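Long-range contacts in hypothetical protein DUF871 (PDB 2P0O), which is of unknown function but is probably a 6-phospho-N-acetylmuramidase acting on a phosphorylated cell-wall sugar: residues Val9-Glu14 with Thr36-Pro41; Asp32-Ser37 with Met64-Asp69; Leu244-Pro249 with Val358-Ile363; Ser250-Leu255 with Asn333-Ile338. One frame throughout, in Å; residues are numbered along the deposited sequence.

Interaction 1: residues Val9-Glu14 with Thr36-Pro41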
loop_
_atom_site.group_PDB
_atom_site.type_symbol
_atom_site.label_atom_id
_atom_site.label_comp_id
_atom_site.label_asym_id
_atom_site.label_seq_id
_atom_site.Cartn_x
_atom_site.Cartn_y
_atom_site.Cartn_z
ATOM N N VAL A 9 -13.383 -2.856 -3.402
ATOM C CA VAL A 9 -14.379 -2.740 -4.447
ATOM C C VAL A 9 -15.666 -2.299 -3.782
ATOM O O VAL A 9 -15.961 -2.725 -2.676
ATOM C CB VAL A 9 -14.553 -4.064 -5.205
ATOM C CG1 VAL A 9 -15.747 -3.991 -6.144
ATOM C CG2 VAL A 9 -13.282 -4.383 -5.990
ATOM N N PHE A 10 -16.389 -1.399 -4.435
ATOM C CA PHE A 10 -17.611 -0.797 -3.877
ATOM C C PHE A 10 -18.816 -1.284 -4.670
ATOM O O PHE A 10 -18.987 -0.948 -5.847
ATOM C CB PHE A 10 -17.489 0.729 -3.866
ATOM C CG PHE A 10 -16.429 1.221 -2.911
ATOM C CD1 PHE A 10 -15.082 1.239 -3.284
ATOM C CD2 PHE A 10 -16.769 1.580 -1.604
ATOM C CE1 PHE A 10 -14.088 1.655 -2.369
ATOM C CE2 PHE A 10 -15.790 2.004 -0.692
ATOM C CZ PHE A 10 -14.469 2.055 -1.064
ATOM N N LEU A 11 -19.621 -2.126 -4.023
ATOM C CA LEU A 11 -20.748 -2.761 -4.698
ATOM C C LEU A 11 -22.047 -1.973 -4.582
ATOM O O LEU A 11 -23.108 -2.488 -4.934
ATOM C CB LEU A 11 -20.951 -4.194 -4.193
ATOM C CG LEU A 11 -19.769 -5.133 -4.436
ATOM C CD1 LEU A 11 -20.129 -6.536 -3.975
ATOM C CD2 LEU A 11 -19.399 -5.120 -5.914
ATOM N N GLY A 12 -21.948 -0.737 -4.087
ATOM C CA GLY A 12 -23.065 0.205 -4.037
ATOM C C GLY A 12 -23.365 0.736 -5.426
ATOM O O GLY A 12 -24.320 1.489 -5.645
ATOM N N GLU A 13 -22.544 0.322 -6.378
ATOM C CA GLU A 13 -22.718 0.692 -7.779
ATOM C C GLU A 13 -22.517 -0.563 -8.657
ATOM O O GLU A 13 -21.931 -1.558 -8.210
ATOM C CB GLU A 13 -21.723 1.823 -8.122
ATOM C CG GLU A 13 -22.104 3.242 -7.541
ATOM C CD GLU A 13 -21.290 3.685 -6.288
ATOM O OE1 GLU A 13 -20.128 3.228 -6.083
ATOM O OE2 GLU A 13 -21.824 4.530 -5.514
ATOM N N GLU A 14 -23.017 -0.539 -9.888
ATOM C CA GLU A 14 -22.841 -1.688 -10.795
ATOM C C GLU A 14 -21.364 -1.825 -11.185
ATOM O O GLU A 14 -20.679 -0.805 -11.379
ATOM C CB GLU A 14 -23.749 -1.570 -12.026
ATOM C CG GLU A 14 -23.676 -2.753 -13.015
ATOM C CD GLU A 14 -23.994 -4.111 -12.377
ATOM O OE1 GLU A 14 -25.206 -4.456 -12.262
ATOM O OE2 GLU A 14 -23.024 -4.834 -12.009
ATOM N N THR A 36 -14.576 -5.636 0.507
ATOM C CA THR A 36 -15.786 -4.933 0.129
ATOM C C THR A 36 -16.720 -4.792 1.327
ATOM O O THR A 36 -16.862 -5.720 2.137
ATOM C CB THR A 36 -16.491 -5.595 -1.092
ATOM O OG1 THR A 36 -17.559 -4.751 -1.552
ATOM C CG2 THR A 36 -17.046 -6.991 -0.756
ATOM N N SER A 37 -17.341 -3.623 1.438
ATOM C CA SER A 37 -18.262 -3.336 2.534
ATOM C C SER A 37 -19.662 -3.110 1.989
ATOM O O SER A 37 -19.891 -2.214 1.186
ATOM C CB SER A 37 -17.781 -2.125 3.360
ATOM O OG SER A 37 -18.663 -1.845 4.446
ATOM N N LEU A 38 -20.593 -3.950 2.425
ATOM C CA LEU A 38 -21.961 -3.938 1.904
ATOM C C LEU A 38 -23.005 -3.360 2.858
ATOM O O LEU A 38 -23.092 -3.772 4.025
ATOM C CB LEU A 38 -22.382 -5.351 1.531
ATOM C CG LEU A 38 -22.202 -5.813 0.090
ATOM C CD1 LEU A 38 -20.753 -6.221 -0.192
ATOM C CD2 LEU A 38 -23.144 -6.972 -0.165
ATOM N N HIS A 39 -23.789 -2.408 2.343
ATOM C CA HIS A 39 -25.027 -1.933 2.991
ATOM C C HIS A 39 -26.202 -2.160 2.039
ATOM O O HIS A 39 -26.237 -1.593 0.941
ATOM C CB HIS A 39 -24.921 -0.451 3.388
ATOM C CG HIS A 39 -23.642 -0.115 4.090
ATOM N ND1 HIS A 39 -22.459 0.113 3.415
ATOM C CD2 HIS A 39 -23.350 -0.004 5.410
ATOM C CE1 HIS A 39 -21.496 0.360 4.287
ATOM N NE2 HIS A 39 -22.011 0.296 5.506
ATOM N N ILE A 40 -27.135 -3.024 2.448
ATOM C CA ILE A 40 -28.346 -3.326 1.669
ATOM C C ILE A 40 -29.608 -2.944 2.450
ATOM O O ILE A 40 -30.177 -3.794 3.144
ATOM C CB ILE A 40 -28.484 -4.860 1.319
ATOM C CG1 ILE A 40 -27.125 -5.556 1.117
ATOM C CG2 ILE A 40 -29.496 -5.089 0.180
ATOM C CD1 ILE A 40 -26.189 -4.874 0.177
ATOM N N PRO A 41 -30.037 -1.667 2.375
ATOM C CA PRO A 41 -31.371 -1.307 2.884
ATOM C C PRO A 41 -32.495 -1.578 1.875
ATOM O O PRO A 41 -32.239 -2.147 0.799
ATOM C CB PRO A 41 -31.250 0.204 3.170
ATOM C CG PRO A 41 -29.775 0.571 2.886
ATOM C CD PRO A 41 -29.308 -0.476 1.913
HETATM O O HOH W 1 -16.318 -1.303 -0.115
HETATM O O HOH W 2 -19.606 -3.200 -1.414
#
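Two neighbouring beta-to-alpha passages of the N-terminal TIM barrel meet here: the loop that follows strand 4-8 lies against the end of strand 33-38. T36 is the centre of the contact. Its OG1 stands anti to the backbone N (chi1 -171°) and so faces the loop, where it donates to V9 O at 2.8 Å. The C=O...donor angle of 139°, with the hydroxyl 41° out of the carbonyl plane, places the donor OG1 above that plane, off the lone-pair direction. The same V9 O takes a bond from a water that in turn accepts from S37 N, so one carbonyl holds the strand both directly and through solvent. L11 crosses T36 at about a right angle. With CG anti to its own carbonyl carbon, L11 sets its branch point over the hydroxyl, CG to T36 OG1 being 3.7 Å, and CD1 continues to L38. There the two leucines meet obliquely, methyl to methyl, L11 CD1 to L38 CD1 at 3.8 Å. L52 of helix 48-62 also packs on L11, which places this apolar pair beneath the barrel's helical layer. A second water ties three polar atoms of the two segments together: it accepts from L11 N at 2.8 Å and donates both to S37 O and, at 2.6 Å, to T36 OG1.

Interaction 2: residues Asp32-Ser37 with Met64-Asp69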
loop_
_atom_site.group_PDB
_atom_site.type_symbol
_atom_site.label_atom_id
_atom_site.label_comp_id
_atom_site.label_asym_id
_atom_site.label_seq_id
_atom_site.Cartn_x
_atom_site.Cartn_y
_atom_site.Cartn_z
ATOM N N ASP A 32 -3.510 -9.775 -4.202
ATOM C CA ASP A 32 -4.206 -11.065 -4.135
ATOM C C ASP A 32 -5.513 -11.061 -3.382
ATOM O O ASP A 32 -6.119 -12.131 -3.194
ATOM C CB ASP A 32 -3.325 -12.176 -3.522
ATOM C CG ASP A 32 -2.094 -12.468 -4.341
ATOM O OD1 ASP A 32 -2.221 -12.668 -5.570
ATOM O OD2 ASP A 32 -0.990 -12.486 -3.737
ATOM N N GLY A 33 -5.938 -9.880 -2.939
ATOM C CA GLY A 33 -7.110 -9.760 -2.093
ATOM C C GLY A 33 -8.028 -8.610 -2.435
ATOM O O GLY A 33 -7.596 -7.560 -2.952
ATOM N N ILE A 34 -9.311 -8.827 -2.120
ATOM C CA ILE A 34 -10.346 -7.834 -2.235
ATOM C C ILE A 34 -11.057 -7.676 -0.892
ATOM O O ILE A 34 -11.352 -8.669 -0.201
ATOM C CB ILE A 34 -11.392 -8.209 -3.315
ATOM C CG1 ILE A 34 -10.731 -8.288 -4.696
ATOM C CG2 ILE A 34 -12.573 -7.212 -3.285
ATOM C CD1 ILE A 34 -11.509 -9.126 -5.716
ATOM N N PHE A 35 -11.306 -6.417 -0.536
ATOM C CA PHE A 35 -12.188 -6.043 0.571
ATOM C C PHE A 35 -13.398 -5.314 -0.012
ATOM O O PHE A 35 -13.265 -4.478 -0.917
ATOM C CB PHE A 35 -11.457 -5.144 1.584
ATOM C CG PHE A 35 -12.327 -4.634 2.712
ATOM C CD1 PHE A 35 -12.448 -5.362 3.906
ATOM C CD2 PHE A 35 -12.993 -3.398 2.606
ATOM C CE1 PHE A 35 -13.238 -4.894 4.981
ATOM C CE2 PHE A 35 -13.790 -2.910 3.672
ATOM C CZ PHE A 35 -13.906 -3.647 4.876
ATOM N N THR A 36 -14.576 -5.636 0.507
ATOM C CA THR A 36 -15.786 -4.933 0.129
ATOM C C THR A 36 -16.720 -4.792 1.327
ATOM O O THR A 36 -16.862 -5.720 2.137
ATOM C CB THR A 36 -16.491 -5.595 -1.092
ATOM O OG1 THR A 36 -17.559 -4.751 -1.552
ATOM C CG2 THR A 36 -17.046 -6.991 -0.756
ATOM N N SER A 37 -17.341 -3.623 1.438
ATOM C CA SER A 37 -18.262 -3.336 2.534
ATOM C C SER A 37 -19.662 -3.110 1.989
ATOM O O SER A 37 -19.891 -2.214 1.186
ATOM C CB SER A 37 -17.781 -2.125 3.360
ATOM O OG SER A 37 -18.663 -1.845 4.446
HETATM N N MSE A 64 -8.234 -14.656 -6.193
HETATM C CA MSE A 64 -8.160 -13.572 -5.242
HETATM C C MSE A 64 -9.166 -13.828 -4.147
HETATM O O MSE A 64 -10.208 -14.441 -4.366
HETATM C CB MSE A 64 -8.462 -12.247 -5.925
HETATM C CG MSE A 64 -7.473 -11.883 -7.004
HETATM SE SE MSE A 64 -8.021 -10.225 -7.881
HETATM C CE MSE A 64 -7.329 -8.858 -6.652
ATOM N N LYS A 65 -8.833 -13.359 -2.964
ATOM C CA LYS A 65 -9.692 -13.518 -1.818
ATOM C C LYS A 65 -10.688 -12.370 -1.763
ATOM O O LYS A 65 -10.473 -11.323 -2.394
ATOM C CB LYS A 65 -8.822 -13.592 -0.571
ATOM C CG LYS A 65 -7.916 -14.823 -0.618
ATOM C CD LYS A 65 -7.117 -15.002 0.656
ATOM C CE LYS A 65 -7.958 -15.661 1.732
ATOM N NZ LYS A 65 -7.250 -15.599 3.043
ATOM N N ILE A 66 -11.794 -12.592 -1.050
ATOM C CA ILE A 66 -12.784 -11.557 -0.802
ATOM C C ILE A 66 -13.218 -11.573 0.658
ATOM O O ILE A 66 -13.813 -12.540 1.138
ATOM C CB ILE A 66 -14.066 -11.702 -1.656
ATOM C CG1 ILE A 66 -13.767 -11.716 -3.159
ATOM C CG2 ILE A 66 -15.013 -10.568 -1.342
ATOM C CD1 ILE A 66 -15.026 -11.946 -4.037
HETATM N N MSE A 67 -12.914 -10.492 1.355
HETATM C CA MSE A 67 -13.403 -10.294 2.694
HETATM C C MSE A 67 -14.619 -9.391 2.534
HETATM O O MSE A 67 -14.524 -8.307 1.927
HETATM C CB MSE A 67 -12.284 -9.668 3.541
HETATM C CG MSE A 67 -12.700 -9.043 4.900
HETATM SE SE MSE A 67 -13.532 -10.392 6.060
HETATM C CE MSE A 67 -12.051 -11.641 6.365
ATOM N N VAL A 68 -15.765 -9.826 3.048
ATOM C CA VAL A 68 -16.971 -9.006 2.988
ATOM C C VAL A 68 -17.335 -8.444 4.372
ATOM O O VAL A 68 -17.626 -9.192 5.322
ATOM C CB VAL A 68 -18.204 -9.772 2.414
ATOM C CG1 VAL A 68 -19.452 -8.902 2.452
ATOM C CG2 VAL A 68 -17.952 -10.301 0.979
ATOM N N ASP A 69 -17.337 -7.124 4.474
ATOM C CA ASP A 69 -17.770 -6.467 5.685
ATOM C C ASP A 69 -19.262 -6.162 5.521
ATOM O O ASP A 69 -19.670 -5.425 4.625
ATOM C CB ASP A 69 -16.927 -5.217 5.939
ATOM C CG ASP A 69 -17.349 -4.460 7.193
ATOM O OD1 ASP A 69 -18.427 -3.833 7.197
ATOM O OD2 ASP A 69 -16.590 -4.471 8.175
#
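Five backbone hydrogen bonds join strands 33-37 and 65-69 in parallel register, their axes 4.6 Å apart and inclined by 19°. The donors come alternately from the two strands: K65 N to D32 O, I34 N to K65 O, M67 N to I34 O, T36 N to M67 O and D69 N to T36 O. Most are straight, but I34 N approaches K65 O from above the carbonyl plane, with an N-H...O angle of 139°. On the inward face F35, CG anti to its backbone N, lays its ring alongside the next strand: CD1 reaches M67 CG at 3.8 Å and CZ reaches D69 CB at 3.6 Å. S37 OG adds a weak bond to D69 OD1 at 3.4 Å. On the outward face T36 CG2 and V68 CG2 lie side by side, and I34 CG1 is crossed by the selenomethionine methyl, M64 CE, at 4.0 Å. Further out, R97 forms a salt bridge with D69 OD2, which probably offsets the nearby like charge of D99, while F177 meets the F35 ring edge-to-face. L55 and A59 of helix 48-62 cover I34 and I66, completing the right-handed beta-alpha-beta unit of a TIM barrel.

Interaction 3: residues Leu244-Pro249 with Val358-Ile363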
loop_
_atom_site.group_PDB
_atom_site.type_symbol
_atom_site.label_atom_id
_atom_site.label_comp_id
_atom_site.label_asym_id
_atom_site.label_seq_id
_atom_site.Cartn_x
_atom_site.Cartn_y
_atom_site.Cartn_z
ATOM N N LEU A 244 10.860 3.184 -8.081
ATOM C CA LEU A 244 10.839 4.028 -9.249
ATOM C C LEU A 244 10.410 5.418 -8.829
ATOM O O LEU A 244 9.316 5.583 -8.275
ATOM C CB LEU A 244 9.875 3.436 -10.281
ATOM C CG LEU A 244 9.714 4.107 -11.646
ATOM C CD1 LEU A 244 11.029 4.017 -12.445
ATOM C CD2 LEU A 244 8.551 3.532 -12.453
ATOM N N LEU A 245 11.242 6.416 -9.116
ATOM C CA LEU A 245 10.960 7.797 -8.697
ATOM C C LEU A 245 11.219 8.765 -9.836
ATOM O O LEU A 245 12.069 8.503 -10.685
ATOM C CB LEU A 245 11.824 8.217 -7.480
ATOM C CG LEU A 245 11.945 7.353 -6.227
ATOM C CD1 LEU A 245 13.000 6.260 -6.463
ATOM C CD2 LEU A 245 12.329 8.178 -4.967
ATOM N N GLU A 246 10.491 9.878 -9.843
ATOM C CA GLU A 246 10.657 10.952 -10.843
ATOM C C GLU A 246 11.478 12.129 -10.322
ATOM O O GLU A 246 11.485 12.413 -9.120
ATOM C CB GLU A 246 9.296 11.450 -11.332
ATOM C CG GLU A 246 8.717 10.629 -12.458
ATOM C CD GLU A 246 7.303 11.065 -12.890
ATOM O OE1 GLU A 246 6.764 12.089 -12.386
ATOM O OE2 GLU A 246 6.738 10.380 -13.784
ATOM N N VAL A 247 12.167 12.810 -11.231
ATOM C CA VAL A 247 12.952 13.974 -10.876
ATOM C C VAL A 247 12.483 15.135 -11.707
ATOM O O VAL A 247 11.922 14.926 -12.796
ATOM C CB VAL A 247 14.507 13.755 -11.092
ATOM C CG1 VAL A 247 15.033 12.706 -10.160
ATOM C CG2 VAL A 247 14.873 13.439 -12.605
ATOM N N ALA A 248 12.701 16.354 -11.205
ATOM C CA ALA A 248 12.337 17.572 -11.940
ATOM C C ALA A 248 13.180 17.704 -13.201
ATOM O O ALA A 248 14.313 17.244 -13.218
ATOM C CB ALA A 248 12.527 18.831 -11.054
ATOM N N PRO A 249 12.651 18.375 -14.255
ATOM C CA PRO A 249 13.482 18.702 -15.422
ATOM C C PRO A 249 14.733 19.482 -15.014
ATOM O O PRO A 249 14.685 20.249 -14.070
ATOM C CB PRO A 249 12.556 19.612 -16.264
ATOM C CG PRO A 249 11.159 19.163 -15.886
ATOM C CD PRO A 249 11.276 18.902 -14.402
ATOM N N VAL A 358 13.716 8.557 -13.085
ATOM C CA VAL A 358 13.225 8.838 -14.420
ATOM C C VAL A 358 12.702 10.276 -14.452
ATOM O O VAL A 358 12.382 10.879 -13.405
ATOM C CB VAL A 358 12.133 7.830 -14.921
ATOM C CG1 VAL A 358 12.688 6.406 -15.052
ATOM C CG2 VAL A 358 10.879 7.857 -14.008
ATOM N N THR A 359 12.628 10.837 -15.640
ATOM C CA THR A 359 12.256 12.236 -15.707
ATOM C C THR A 359 10.729 12.410 -15.528
ATOM O O THR A 359 9.935 11.487 -15.795
ATOM C CB THR A 359 12.839 12.916 -16.963
ATOM O OG1 THR A 359 13.197 14.274 -16.641
ATOM C CG2 THR A 359 11.841 12.892 -18.113
ATOM N N GLU A 360 10.348 13.567 -15.004
ATOM C CA GLU A 360 8.974 13.812 -14.574
ATOM C C GLU A 360 7.960 13.523 -15.695
ATOM O O GLU A 360 8.158 13.923 -16.840
ATOM C CB GLU A 360 8.812 15.245 -14.028
ATOM C CG GLU A 360 7.407 15.526 -13.453
ATOM C CD GLU A 360 7.190 16.957 -12.926
ATOM O OE1 GLU A 360 7.950 17.894 -13.300
ATOM O OE2 GLU A 360 6.228 17.134 -12.123
ATOM N N GLY A 361 6.913 12.774 -15.336
ATOM C CA GLY A 361 5.797 12.463 -16.213
ATOM C C GLY A 361 5.936 11.164 -16.988
ATOM O O GLY A 361 5.029 10.819 -17.756
ATOM N N THR A 362 7.048 10.435 -16.796
ATOM C CA THR A 362 7.351 9.263 -17.648
ATOM C C THR A 362 7.199 7.902 -16.935
ATOM O O THR A 362 7.421 6.842 -17.531
ATOM C CB THR A 362 8.737 9.360 -18.333
ATOM O OG1 THR A 362 9.775 9.311 -17.351
ATOM C CG2 THR A 362 8.867 10.664 -19.117
ATOM N N ILE A 363 6.827 7.934 -15.665
ATOM C CA ILE A 363 6.689 6.706 -14.890
ATOM C C ILE A 363 5.790 5.678 -15.608
ATOM O O ILE A 363 6.145 4.500 -15.707
ATOM C CB ILE A 363 6.220 6.986 -13.452
ATOM C CG1 ILE A 363 7.445 7.220 -12.547
ATOM C CG2 ILE A 363 5.388 5.780 -12.880
ATOM C CD1 ILE A 363 7.108 7.387 -11.066
#
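A parallel strand pair of the C-terminal, cyclophilin-like domain runs out here into a type II beta turn, T359 to T362, that leads to the terminal helix. The pairing rests on V358 N to L245 O and V247 N to V358 O, both 2.9 Å and nearly along the C=O axis; a weak bond from E360 N to V247 O follows them. The chief side chain is E246. Extended beyond CG (chi2 176°), it reaches the backbone nitrogens at the end of the turn, where helix 363-370 starts. OE2 accepts from I363 N at 3.1 Å through its anti lone pair, with an N-H...O angle of 159°, and T362 N lies 3.0 Å from E246 OE2. The I363 N bond at the helix start, together with the salt bridge from R229 to OE1, would probably favour the charged form. T359 O accepts both T362 N, which closes the turn, and T362 OG1 at 2.7 Å. Beside the carboxylate, I363 crosses obliquely, its CG1 3.6 Å from E246 CG. L244 slides past I363 in the opposite direction, CD2 to I363 CG1 at 3.9 Å, and sets CD1 against V358 CG1. Helix 228-240 covers this apolar patch, Y236 touching L244 and A232 touching I363, while strand 354-359 lies between 242-247 and 260-263 in the sheet.

Interaction 4: residues Ser250-Leu255 with Asn333-Ile338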
loop_
_atom_site.group_PDB
_atom_site.type_symbol
_atom_site.label_atom_id
_atom_site.label_comp_id
_atom_site.label_asym_id
_atom_site.label_seq_id
_atom_site.Cartn_x
_atom_site.Cartn_y
_atom_site.Cartn_z
ATOM N N SER A 250 15.844 19.270 -15.708
ATOM C CA SER A 250 17.066 20.022 -15.464
ATOM C C SER A 250 17.850 20.212 -16.735
ATOM O O SER A 250 17.761 19.416 -17.665
ATOM C CB SER A 250 17.952 19.310 -14.444
ATOM O OG SER A 250 19.241 19.906 -14.404
ATOM N N GLU A 251 18.639 21.279 -16.761
ATOM C CA GLU A 251 19.443 21.608 -17.921
ATOM C C GLU A 251 20.849 21.066 -17.707
ATOM O O GLU A 251 21.722 21.167 -18.563
ATOM C CB GLU A 251 19.463 23.123 -18.119
ATOM C CG GLU A 251 18.085 23.723 -18.388
ATOM C CD GLU A 251 17.696 23.665 -19.854
ATOM O OE1 GLU A 251 18.061 24.602 -20.628
ATOM O OE2 GLU A 251 17.006 22.683 -20.227
ATOM N N SER A 252 21.060 20.469 -16.545
ATOM C CA SER A 252 22.379 19.982 -16.184
ATOM C C SER A 252 23.023 19.099 -17.269
ATOM O O SER A 252 22.345 18.263 -17.885
ATOM C CB SER A 252 22.276 19.203 -14.876
ATOM O OG SER A 252 23.518 18.665 -14.561
ATOM N N ARG A 253 24.326 19.278 -17.480
ATOM C CA ARG A 253 25.131 18.358 -18.291
ATOM C C ARG A 253 25.230 16.960 -17.658
ATOM O O ARG A 253 25.611 16.002 -18.327
ATOM C CB ARG A 253 26.543 18.922 -18.494
ATOM C CG ARG A 253 27.631 17.863 -18.867
ATOM C CD ARG A 253 29.043 18.435 -19.153
ATOM N NE ARG A 253 28.970 19.575 -20.067
ATOM C CZ ARG A 253 28.953 20.843 -19.660
ATOM N NH1 ARG A 253 28.851 21.825 -20.555
ATOM N NH2 ARG A 253 29.032 21.123 -18.350
ATOM N N TYR A 254 24.887 16.842 -16.383
ATOM C CA TYR A 254 25.048 15.579 -15.682
ATOM C C TYR A 254 23.743 14.852 -15.451
ATOM O O TYR A 254 23.710 13.847 -14.725
ATOM C CB TYR A 254 25.830 15.787 -14.381
ATOM C CG TYR A 254 27.119 16.481 -14.682
ATOM C CD1 TYR A 254 28.091 15.857 -15.478
ATOM C CD2 TYR A 254 27.343 17.792 -14.270
ATOM C CE1 TYR A 254 29.285 16.508 -15.813
ATOM C CE2 TYR A 254 28.538 18.453 -14.603
ATOM C CZ TYR A 254 29.496 17.803 -15.370
ATOM O OH TYR A 254 30.664 18.436 -15.700
ATOM N N LEU A 255 22.677 15.338 -16.077
ATOM C CA LEU A 255 21.367 14.731 -15.896
ATOM C C LEU A 255 21.345 13.260 -16.336
ATOM O O LEU A 255 20.819 12.408 -15.614
ATOM C CB LEU A 255 20.257 15.540 -16.582
ATOM C CG LEU A 255 18.805 15.044 -16.400
ATOM C CD1 LEU A 255 18.342 14.984 -14.960
ATOM C CD2 LEU A 255 17.798 15.853 -17.248
ATOM N N ASN A 333 27.983 19.203 -7.196
ATOM C CA ASN A 333 27.014 19.755 -8.151
ATOM C C ASN A 333 25.591 19.320 -7.831
ATOM O O ASN A 333 25.339 18.131 -7.519
ATOM C CB ASN A 333 27.341 19.319 -9.581
ATOM C CG ASN A 333 28.620 19.941 -10.108
ATOM O OD1 ASN A 333 29.154 20.901 -9.539
ATOM N ND2 ASN A 333 29.109 19.405 -11.210
ATOM N N THR A 334 24.660 20.263 -7.898
ATOM C CA THR A 334 23.257 19.931 -7.689
ATOM C C THR A 334 22.633 19.789 -9.060
ATOM O O THR A 334 22.724 20.711 -9.870
ATOM C CB THR A 334 22.538 21.029 -6.881
ATOM O OG1 THR A 334 22.945 22.306 -7.397
ATOM C CG2 THR A 334 22.955 20.957 -5.418
ATOM N N ILE A 335 22.019 18.637 -9.323
ATOM C CA ILE A 335 21.584 18.289 -10.689
ATOM C C ILE A 335 20.090 18.455 -10.831
ATOM O O ILE A 335 19.615 19.113 -11.738
ATOM C CB ILE A 335 21.905 16.798 -11.062
ATOM C CG1 ILE A 335 23.351 16.411 -10.703
ATOM C CG2 ILE A 335 21.563 16.519 -12.555
ATOM C CD1 ILE A 335 24.366 17.346 -11.317
ATOM N N THR A 336 19.338 17.810 -9.955
ATOM C CA THR A 336 17.892 17.929 -10.005
ATOM C C THR A 336 17.389 17.534 -8.618
ATOM O O THR A 336 18.198 17.380 -7.693
ATOM C CB THR A 336 17.284 17.080 -11.167
ATOM O OG1 THR A 336 15.871 17.141 -11.113
ATOM C CG2 THR A 336 17.685 15.603 -11.079
ATOM N N ARG A 337 16.075 17.353 -8.493
ATOM C CA ARG A 337 15.438 17.021 -7.237
ATOM C C ARG A 337 14.319 16.004 -7.447
ATOM O O ARG A 337 13.560 16.135 -8.399
ATOM C CB ARG A 337 14.846 18.290 -6.624
ATOM C CG ARG A 337 14.552 18.124 -5.125
ATOM C CD ARG A 337 14.207 19.438 -4.451
ATOM N NE ARG A 337 13.853 19.155 -3.060
ATOM C CZ ARG A 337 13.182 19.969 -2.250
ATOM N NH1 ARG A 337 12.804 21.187 -2.647
ATOM N NH2 ARG A 337 12.900 19.553 -1.020
ATOM N N ILE A 338 14.200 15.014 -6.552
ATOM C CA ILE A 338 13.041 14.126 -6.545
ATOM C C ILE A 338 11.735 14.883 -6.428
ATOM O O ILE A 338 11.595 15.763 -5.604
ATOM C CB ILE A 338 13.064 13.126 -5.330
ATOM C CG1 ILE A 338 14.418 12.386 -5.253
ATOM C CG2 ILE A 338 11.831 12.182 -5.391
ATOM C CD1 ILE A 338 14.697 11.468 -6.470
#
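Residues 250-255 follow an irregular path, closed by a type I turn from S252 to L255, against strand 333-337, where I335 and T336 both face V305 in a classic beta bulge. The hydrogen bond between the segments comes from S250: with OG anti to its backbone N (chi1 169°), the hydroxyl donates to I335 O at 2.8 Å in the carbonyl plane, the C=O...donor angle being 156°. The same OG accepts from S252 N, so it is gripped from two sides. S252 OG likewise accepts from Y254 N at 2.9 Å, and E295 OE1 is a further partner. I335 projects into this folded loop, CG2 lying 3.5 Å from S252 OG and CD1 3.7 Å from Y254 CB, near the plane of the Y254 ring at its edge. Farther along the ring, Y254 CE2 comes within 3.6 Å of N333 ND2, ring and amide planes only 24° apart; that amide donates to E293 O, and Y254 OH bonds E293 N. L255 CD1 rests 4.0 Å from T336 CG2. The arrangement is that of two successive ST turns fastened beside a classic bulge on strand 332-337, with Y254 at the N-cap position of helix 255-258.

From the N terminus, interaction 1 closes the loop holding helix 17-28, and interaction 2, which begins on strand 33-38 where interaction 1 ends, closes the crossover through helix 48-62. They share T36 and S37, and probable bonds from V9 N to F35 O and L38 N to D69 O link the two contacts along the barrel wall. Interactions 3 and 4 lie across the chain's centre from interaction 2, the centres of 2 and 3 about 33 Å apart. Interaction 3 closes a long loop between strand 242-247 and the terminal helix, and interaction 4 nests inside it. These touch where A248 meets T336 and R337, tying the three-stranded sheet to strand 332-337 of the antiparallel one.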